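Local coordinates for hypothetical protein SO0799 (PDB 1YUD) that is of unknown function but adopts a cupin fold of the DUF985 family and assembles as a pair of subunits, at residues 31-37 against 49-55; 69-75 against 107-113. All blocks are in the same frame, centred on the assembly; numbering follows the deposited sequence.

Contact 1 (31-37 against 49-55); sequences FYRSSYR and WSSIYFL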
loop_
_atom_site.group_PDB
_atom_site.type_symbol
_atom_site.label_atom_id
_atom_site.label_comp_id
_atom_site.label_asym_id
_atom_site.label_seq_id
_atom_site.Cartn_x
_atom_site.Cartn_y
_atom_site.Cartn_z
ATOM N N PHE A 31 11.432 -3.222 11.856
ATOM C CA PHE A 31 10.260 -3.480 12.684
ATOM C C PHE A 31 9.029 -3.752 11.829
ATOM O O PHE A 31 8.900 -3.214 10.738
ATOM C CB PHE A 31 10.013 -2.275 13.575
ATOM C CG PHE A 31 11.081 -2.067 14.597
ATOM C CD1 PHE A 31 11.177 -2.913 15.699
ATOM C CD2 PHE A 31 12.007 -1.043 14.457
ATOM C CE1 PHE A 31 12.182 -2.742 16.651
ATOM C CE2 PHE A 31 13.020 -0.858 15.401
ATOM C CZ PHE A 31 13.104 -1.712 16.501
ATOM N N TYR A 32 8.115 -4.577 12.328
ATOM C CA TYR A 32 6.921 -4.905 11.564
ATOM C C TYR A 32 5.726 -5.340 12.413
ATOM O O TYR A 32 5.847 -5.545 13.618
ATOM C CB TYR A 32 7.249 -6.010 10.572
ATOM C CG TYR A 32 6.951 -7.390 11.091
ATOM C CD1 TYR A 32 5.791 -8.055 10.719
ATOM C CD2 TYR A 32 7.833 -8.041 11.943
ATOM C CE1 TYR A 32 5.517 -9.341 11.175
ATOM C CE2 TYR A 32 7.564 -9.335 12.414
ATOM C CZ TYR A 32 6.405 -9.977 12.023
ATOM O OH TYR A 32 6.133 -11.252 12.470
ATOM N N ARG A 33 4.579 -5.497 11.755
ATOM C CA ARG A 33 3.323 -5.918 12.387
ATOM C C ARG A 33 2.351 -6.163 11.242
ATOM O O ARG A 33 2.153 -5.277 10.415
ATOM C CB ARG A 33 2.754 -4.802 13.282
ATOM C CG ARG A 33 1.838 -5.267 14.432
ATOM C CD ARG A 33 0.680 -6.187 14.009
ATOM N NE ARG A 33 0.589 -7.357 14.891
ATOM C CZ ARG A 33 -0.250 -8.386 14.740
ATOM N NH1 ARG A 33 -1.118 -8.427 13.729
ATOM N NH2 ARG A 33 -0.200 -9.398 15.602
ATOM N N SER A 34 1.755 -7.346 11.172
ATOM C CA SER A 34 0.799 -7.612 10.108
ATOM C C SER A 34 -0.387 -6.699 10.312
ATOM O O SER A 34 -0.804 -6.450 11.436
ATOM C CB SER A 34 0.327 -9.048 10.150
ATOM O OG SER A 34 1.438 -9.918 10.146
ATOM N N SER A 35 -0.917 -6.186 9.212
ATOM C CA SER A 35 -2.062 -5.289 9.240
ATOM C C SER A 35 -3.288 -6.142 8.977
ATOM O O SER A 35 -4.166 -6.256 9.826
ATOM C CB SER A 35 -1.905 -4.240 8.146
ATOM O OG SER A 35 -0.543 -4.176 7.739
ATOM N N TYR A 36 -3.338 -6.744 7.791
ATOM C CA TYR A 36 -4.453 -7.608 7.414
ATOM C C TYR A 36 -3.961 -8.753 6.556
ATOM O O TYR A 36 -2.922 -8.651 5.902
ATOM C CB TYR A 36 -5.505 -6.851 6.608
ATOM C CG TYR A 36 -6.066 -5.622 7.263
ATOM C CD1 TYR A 36 -5.343 -4.436 7.293
ATOM C CD2 TYR A 36 -7.317 -5.648 7.863
ATOM C CE1 TYR A 36 -5.860 -3.294 7.913
ATOM C CE2 TYR A 36 -7.840 -4.527 8.486
ATOM C CZ TYR A 36 -7.107 -3.348 8.515
ATOM O OH TYR A 36 -7.592 -2.246 9.193
ATOM N N ARG A 37 -4.704 -9.852 6.579
ATOM C CA ARG A 37 -4.389 -11.011 5.746
ATOM C C ARG A 37 -5.681 -11.142 4.948
ATOM O O ARG A 37 -6.698 -10.541 5.306
ATOM C CB ARG A 37 -4.173 -12.297 6.567
ATOM C CG ARG A 37 -3.203 -12.226 7.759
ATOM C CD ARG A 37 -1.753 -11.918 7.380
ATOM N NE ARG A 37 -1.170 -12.836 6.390
ATOM C CZ ARG A 37 -1.189 -14.164 6.469
ATOM N NH1 ARG A 37 -1.774 -14.756 7.499
ATOM N NH2 ARG A 37 -0.616 -14.900 5.523
ATOM N N TRP A 49 -3.598 -12.920 -0.076
ATOM C CA TRP A 49 -2.661 -11.823 0.173
ATOM C C TRP A 49 -2.421 -11.512 1.658
ATOM O O TRP A 49 -3.035 -12.105 2.546
ATOM C CB TRP A 49 -3.104 -10.548 -0.554
ATOM C CG TRP A 49 -4.429 -9.969 -0.132
ATOM C CD1 TRP A 49 -5.622 -10.112 -0.771
ATOM C CD2 TRP A 49 -4.684 -9.135 1.006
ATOM N NE1 TRP A 49 -6.606 -9.419 -0.112
ATOM C CE2 TRP A 49 -6.060 -8.809 0.987
ATOM C CE3 TRP A 49 -3.884 -8.629 2.044
ATOM C CZ2 TRP A 49 -6.659 -8.004 1.960
ATOM C CZ3 TRP A 49 -4.477 -7.825 3.014
ATOM C CH2 TRP A 49 -5.856 -7.523 2.963
ATOM N N SER A 50 -1.510 -10.578 1.907
ATOM C CA SER A 50 -1.151 -10.161 3.258
ATOM C C SER A 50 -0.425 -8.809 3.253
ATOM O O SER A 50 0.336 -8.507 2.341
ATOM C CB SER A 50 -0.246 -11.217 3.900
ATOM O OG SER A 50 0.920 -11.450 3.133
ATOM N N SER A 51 -0.671 -7.990 4.265
ATOM C CA SER A 51 -0.004 -6.698 4.370
ATOM C C SER A 51 0.545 -6.540 5.784
ATOM O O SER A 51 -0.046 -7.018 6.745
ATOM C CB SER A 51 -0.978 -5.555 4.085
ATOM O OG SER A 51 -0.411 -4.303 4.446
ATOM N N ILE A 52 1.683 -5.874 5.902
ATOM C CA ILE A 52 2.302 -5.649 7.191
ATOM C C ILE A 52 2.841 -4.243 7.174
ATOM O O ILE A 52 3.047 -3.657 6.110
ATOM C CB ILE A 52 3.508 -6.561 7.424
ATOM C CG1 ILE A 52 4.639 -6.136 6.490
ATOM C CG2 ILE A 52 3.136 -8.007 7.189
ATOM C CD1 ILE A 52 5.933 -6.881 6.697
ATOM N N TYR A 53 3.050 -3.684 8.354
ATOM C CA TYR A 53 3.630 -2.368 8.439
ATOM C C TYR A 53 5.120 -2.734 8.460
ATOM O O TYR A 53 5.455 -3.916 8.551
ATOM C CB TYR A 53 3.210 -1.718 9.741
ATOM C CG TYR A 53 1.819 -1.144 9.746
ATOM C CD1 TYR A 53 1.561 0.089 9.150
ATOM C CD2 TYR A 53 0.773 -1.783 10.405
ATOM C CE1 TYR A 53 0.299 0.682 9.218
ATOM C CE2 TYR A 53 -0.494 -1.198 10.482
ATOM C CZ TYR A 53 -0.719 0.033 9.891
ATOM O OH TYR A 53 -1.939 0.656 9.993
ATOM N N PHE A 54 6.014 -1.759 8.347
ATOM C CA PHE A 54 7.444 -2.065 8.373
ATOM C C PHE A 54 8.225 -0.782 8.540
ATOM O O PHE A 54 8.260 0.060 7.643
ATOM C CB PHE A 54 7.877 -2.791 7.094
ATOM C CG PHE A 54 9.283 -3.316 7.142
ATOM C CD1 PHE A 54 10.356 -2.525 6.753
ATOM C CD2 PHE A 54 9.537 -4.614 7.557
ATOM C CE1 PHE A 54 11.668 -3.025 6.770
ATOM C CE2 PHE A 54 10.846 -5.120 7.576
ATOM C CZ PHE A 54 11.911 -4.318 7.178
ATOM N N LEU A 55 8.864 -0.642 9.697
ATOM C CA LEU A 55 9.599 0.567 10.003
ATOM C C LEU A 55 11.109 0.430 9.961
ATOM O O LEU A 55 11.657 -0.651 10.146
ATOM C CB LEU A 55 9.145 1.091 11.364
ATOM C CG LEU A 55 9.767 2.417 11.773
ATOM C CD1 LEU A 55 8.720 3.279 12.454
ATOM C CD2 LEU A 55 10.979 2.151 12.659
#
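Trp-49 slides its six-membered ring beneath the backbone of Tyr-36 and Arg-37: CH2 of Trp-49 lies 3.7 Å from CB of Tyr-36, and the carbonyl carbon of Arg-37 sits over one face, offset toward the rim. With CG between the backbone N and the carbonyl carbon (chi1 63°), the indole lies against this backbone. Cut back to an alanine, position 49 would probably leave a gap beside CB of Tyr-36 and take one neighbour from Met-132 of strand 126-133. Beside the indole, Ser-51 N donates to Tyr-36 O at 2.9 Å. Ser-51 O takes Ser-35 N at 2.7 Å and, weakly, Tyr-36 N, while the hydroxyls of Ser-35 and Ser-51 both bond Gln-108 of the second subunit. At the other end, the side chains of Phe-31 and Leu-55 lie side by side against helix 14-20, CD2 of Phe-31 3.8 Å from CD2 of Leu-55. CB of Tyr-32 touches Tyr-53 O at 3.4 Å and CD2 of Phe-54. The solvent side is looser: Ser-50 CB lies at the edge of the exposed Arg-37 guanidinium, and Arg-33 turns outward, NH1 bonding Ser-34 O. Two residues, Ser-35 and Tyr-36, thus face one, Ser-51: a classic beta bulge in an antiparallel cupin sheet.

Contact 2 (69-75 against 107-113); sequences ADEMWYF and PQFLVPK
Asp-70 reaches across to the loop just past strand 109-111, where its OD2 accepts the backbone N-H of Lys-113 at 2.8 Å, nearly in line with the C-O bond. The CG of Lys-113 packs on the same oxygen, but its extended chain leaves NZ 5.6 Å from OD2 of Asp-70. Glu-71 pairs with Val-111: Glu-71 O accepts Val-111 N at 3.2 Å, in the carbonyl plane, whereas the return bond is weak. In selenomethionine Met-72 the bend at chi2 (-67°) lays SE on CB of Leu-110 at 3.5 Å, and that at chi3 (-65°) turns CE to OE1 of Gln-108. Strands 71-76 and 109-111 form the antiparallel edge of a six-stranded cupin sheet, and the two faces of this ribbon serve different ends. Met-72 and Leu-110 look to the second subunit; Trp-73 and Phe-109 turn inward onto strands 81-86 and 92-97 of the other sheet. Trp-73 N bonds Phe-109 O at 2.8 Å, and the indole crosses Val-111, with CD1 of Trp-73 3.5 Å from CG1 of Val-111. Tyr-74 lays CD1 and CE1 along the amide arm of Gln-108, ring and amide planes 34° apart, CE1 of Tyr-74 being 3.3 Å from OE1 of Gln-108. Besides the serines that hold this oxygen, the second subunit offers Ile-52 O to NE2 of Gln-108. Phe-75 rests its CB against Pro-107 O, 3.5 Å away.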
loop_
_atom_site.group_PDB
_atom_site.type_symbol
_atom_site.label_atom_id
_atom_site.label_comp_id
_atom_site.label_asym_id
_atom_site.label_seq_id
_atom_site.Cartn_x
_atom_site.Cartn_y
_atom_site.Cartn_z
ATOM N N ALA A 69 7.063 -14.759 -3.670
ATOM C CA ALA A 69 6.012 -14.000 -4.311
ATOM C C ALA A 69 6.392 -12.532 -4.453
ATOM O O ALA A 69 7.343 -12.058 -3.838
ATOM C CB ALA A 69 4.719 -14.142 -3.517
ATOM N N ASP A 70 5.659 -11.816 -5.289
ATOM C CA ASP A 70 5.926 -10.409 -5.478
ATOM C C ASP A 70 5.572 -9.656 -4.203
ATOM O O ASP A 70 4.862 -10.168 -3.331
ATOM C CB ASP A 70 5.085 -9.866 -6.638
ATOM C CG ASP A 70 5.585 -10.326 -7.985
ATOM O OD1 ASP A 70 4.905 -10.031 -8.990
ATOM O OD2 ASP A 70 6.656 -10.969 -8.034
ATOM N N GLU A 71 6.053 -8.428 -4.095
ATOM C CA GLU A 71 5.750 -7.650 -2.923
ATOM C C GLU A 71 5.562 -6.208 -3.324
ATOM O O GLU A 71 6.426 -5.606 -3.945
ATOM C CB GLU A 71 6.880 -7.775 -1.906
ATOM C CG GLU A 71 6.512 -7.315 -0.512
ATOM C CD GLU A 71 7.647 -7.512 0.475
ATOM O OE1 GLU A 71 8.557 -6.655 0.544
ATOM O OE2 GLU A 71 7.640 -8.546 1.172
HETATM N N MSE A 72 4.417 -5.642 -2.997
HETATM C CA MSE A 72 4.223 -4.266 -3.339
HETATM C C MSE A 72 4.718 -3.428 -2.168
HETATM O O MSE A 72 4.680 -3.859 -1.016
HETATM C CB MSE A 72 2.749 -4.007 -3.659
HETATM C CG MSE A 72 2.381 -4.339 -5.118
HETATM SE SE MSE A 72 3.214 -3.142 -6.423
HETATM C CE MSE A 72 2.310 -1.508 -5.902
ATOM N N TRP A 73 5.224 -2.243 -2.465
ATOM C CA TRP A 73 5.717 -1.374 -1.424
ATOM C C TRP A 73 4.996 -0.051 -1.484
ATOM O O TRP A 73 4.995 0.619 -2.513
ATOM C CB TRP A 73 7.221 -1.156 -1.582
ATOM C CG TRP A 73 8.054 -2.311 -1.084
ATOM C CD1 TRP A 73 7.971 -3.614 -1.483
ATOM C CD2 TRP A 73 9.113 -2.256 -0.111
ATOM N NE1 TRP A 73 8.913 -4.375 -0.823
ATOM C CE2 TRP A 73 9.627 -3.566 0.025
ATOM C CE3 TRP A 73 9.677 -1.225 0.656
ATOM C CZ2 TRP A 73 10.681 -3.875 0.895
ATOM C CZ3 TRP A 73 10.726 -1.530 1.519
ATOM C CH2 TRP A 73 11.217 -2.849 1.630
ATOM N N TYR A 74 4.372 0.330 -0.380
ATOM C CA TYR A 74 3.665 1.600 -0.328
ATOM C C TYR A 74 4.474 2.502 0.593
ATOM O O TYR A 74 5.275 2.019 1.392
ATOM C CB TYR A 74 2.247 1.367 0.205
ATOM C CG TYR A 74 1.461 0.435 -0.693
ATOM C CD1 TYR A 74 0.743 0.928 -1.778
ATOM C CD2 TYR A 74 1.526 -0.941 -0.520
ATOM C CE1 TYR A 74 0.118 0.074 -2.670
ATOM C CE2 TYR A 74 0.914 -1.804 -1.411
ATOM C CZ TYR A 74 0.215 -1.288 -2.490
ATOM O OH TYR A 74 -0.315 -2.135 -3.438
ATOM N N PHE A 75 4.283 3.804 0.487
ATOM C CA PHE A 75 5.026 4.721 1.330
ATOM C C PHE A 75 4.080 5.530 2.204
ATOM O O PHE A 75 3.250 6.300 1.699
ATOM C CB PHE A 75 5.858 5.672 0.470
ATOM C CG PHE A 75 6.768 6.552 1.259
ATOM C CD1 PHE A 75 8.007 6.077 1.692
ATOM C CD2 PHE A 75 6.382 7.845 1.600
ATOM C CE1 PHE A 75 8.865 6.887 2.465
ATOM C CE2 PHE A 75 7.218 8.664 2.370
ATOM C CZ PHE A 75 8.469 8.181 2.802
ATOM N N PRO A 107 5.956 6.796 -4.747
ATOM C CA PRO A 107 5.315 6.189 -3.575
ATOM C C PRO A 107 5.127 4.674 -3.598
ATOM O O PRO A 107 5.062 4.042 -2.538
ATOM C CB PRO A 107 3.999 6.942 -3.479
ATOM C CG PRO A 107 4.383 8.295 -3.960
ATOM C CD PRO A 107 5.185 7.962 -5.197
ATOM N N GLN A 108 5.046 4.079 -4.782
ATOM C CA GLN A 108 4.882 2.628 -4.849
ATOM C C GLN A 108 5.974 1.969 -5.659
ATOM O O GLN A 108 6.524 2.552 -6.583
ATOM C CB GLN A 108 3.532 2.243 -5.475
ATOM C CG GLN A 108 2.385 2.062 -4.490
ATOM C CD GLN A 108 1.029 2.152 -5.171
ATOM O OE1 GLN A 108 0.551 1.184 -5.782
ATOM N NE2 GLN A 108 0.405 3.330 -5.086
ATOM N N PHE A 109 6.294 0.741 -5.312
ATOM C CA PHE A 109 7.281 0.039 -6.067
ATOM C C PHE A 109 7.012 -1.439 -5.953
ATOM O O PHE A 109 6.537 -1.917 -4.924
ATOM C CB PHE A 109 8.694 0.341 -5.592
ATOM C CG PHE A 109 9.728 -0.267 -6.474
ATOM C CD1 PHE A 109 10.158 0.394 -7.614
ATOM C CD2 PHE A 109 10.160 -1.559 -6.258
ATOM C CE1 PHE A 109 10.990 -0.230 -8.527
ATOM C CE2 PHE A 109 10.994 -2.184 -7.171
ATOM C CZ PHE A 109 11.400 -1.513 -8.299
ATOM N N LEU A 110 7.343 -2.167 -7.010
ATOM C CA LEU A 110 7.108 -3.592 -7.035
ATOM C C LEU A 110 8.407 -4.382 -7.119
ATOM O O LEU A 110 9.106 -4.359 -8.128
ATOM C CB LEU A 110 6.176 -3.901 -8.214
ATOM C CG LEU A 110 5.809 -5.339 -8.534
ATOM C CD1 LEU A 110 6.949 -5.974 -9.281
ATOM C CD2 LEU A 110 5.468 -6.086 -7.254
ATOM N N VAL A 111 8.733 -5.079 -6.043
ATOM C CA VAL A 111 9.941 -5.882 -6.004
ATOM C C VAL A 111 9.587 -7.298 -6.472
ATOM O O VAL A 111 8.989 -8.096 -5.736
ATOM C CB VAL A 111 10.576 -5.862 -4.570
ATOM C CG1 VAL A 111 9.500 -5.949 -3.514
ATOM C CG2 VAL A 111 11.566 -7.001 -4.424
ATOM N N PRO A 112 9.945 -7.617 -7.728
ATOM C CA PRO A 112 9.688 -8.915 -8.370
ATOM C C PRO A 112 10.177 -10.106 -7.588
ATOM O O PRO A 112 11.275 -10.085 -7.048
ATOM C CB PRO A 112 10.395 -8.787 -9.727
ATOM C CG PRO A 112 11.497 -7.811 -9.457
ATOM C CD PRO A 112 10.797 -6.773 -8.587
ATOM N N LYS A 113 9.358 -11.151 -7.542
ATOM C CA LYS A 113 9.717 -12.362 -6.822
ATOM C C LYS A 113 10.949 -13.027 -7.413
ATOM O O LYS A 113 11.393 -12.677 -8.509
ATOM C CB LYS A 113 8.552 -13.356 -6.826
ATOM C CG LYS A 113 8.113 -13.830 -8.204
ATOM C CD LYS A 113 6.944 -14.809 -8.096
ATOM C CE LYS A 113 6.484 -15.289 -9.465
ATOM N NZ LYS A 113 5.320 -16.209 -9.351
#

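Contact 1 closes before contact 2 opens along the chain, yet both belong to the same six-stranded antiparallel sheet, their centres 13 Å apart. Strand 126-133 lies between them, bonded to strand 50-57 along one border and to strand 71-76 along the other, and the nearest atoms of the two contacts stay about 5 Å apart without touching. They do meet through the dimer, where contact 1 of one subunit packs on and hydrogen-bonds to contact 2 of the other. The sheet that builds one half of each cupin fold therefore also contributes much of the interface seen here between subunits.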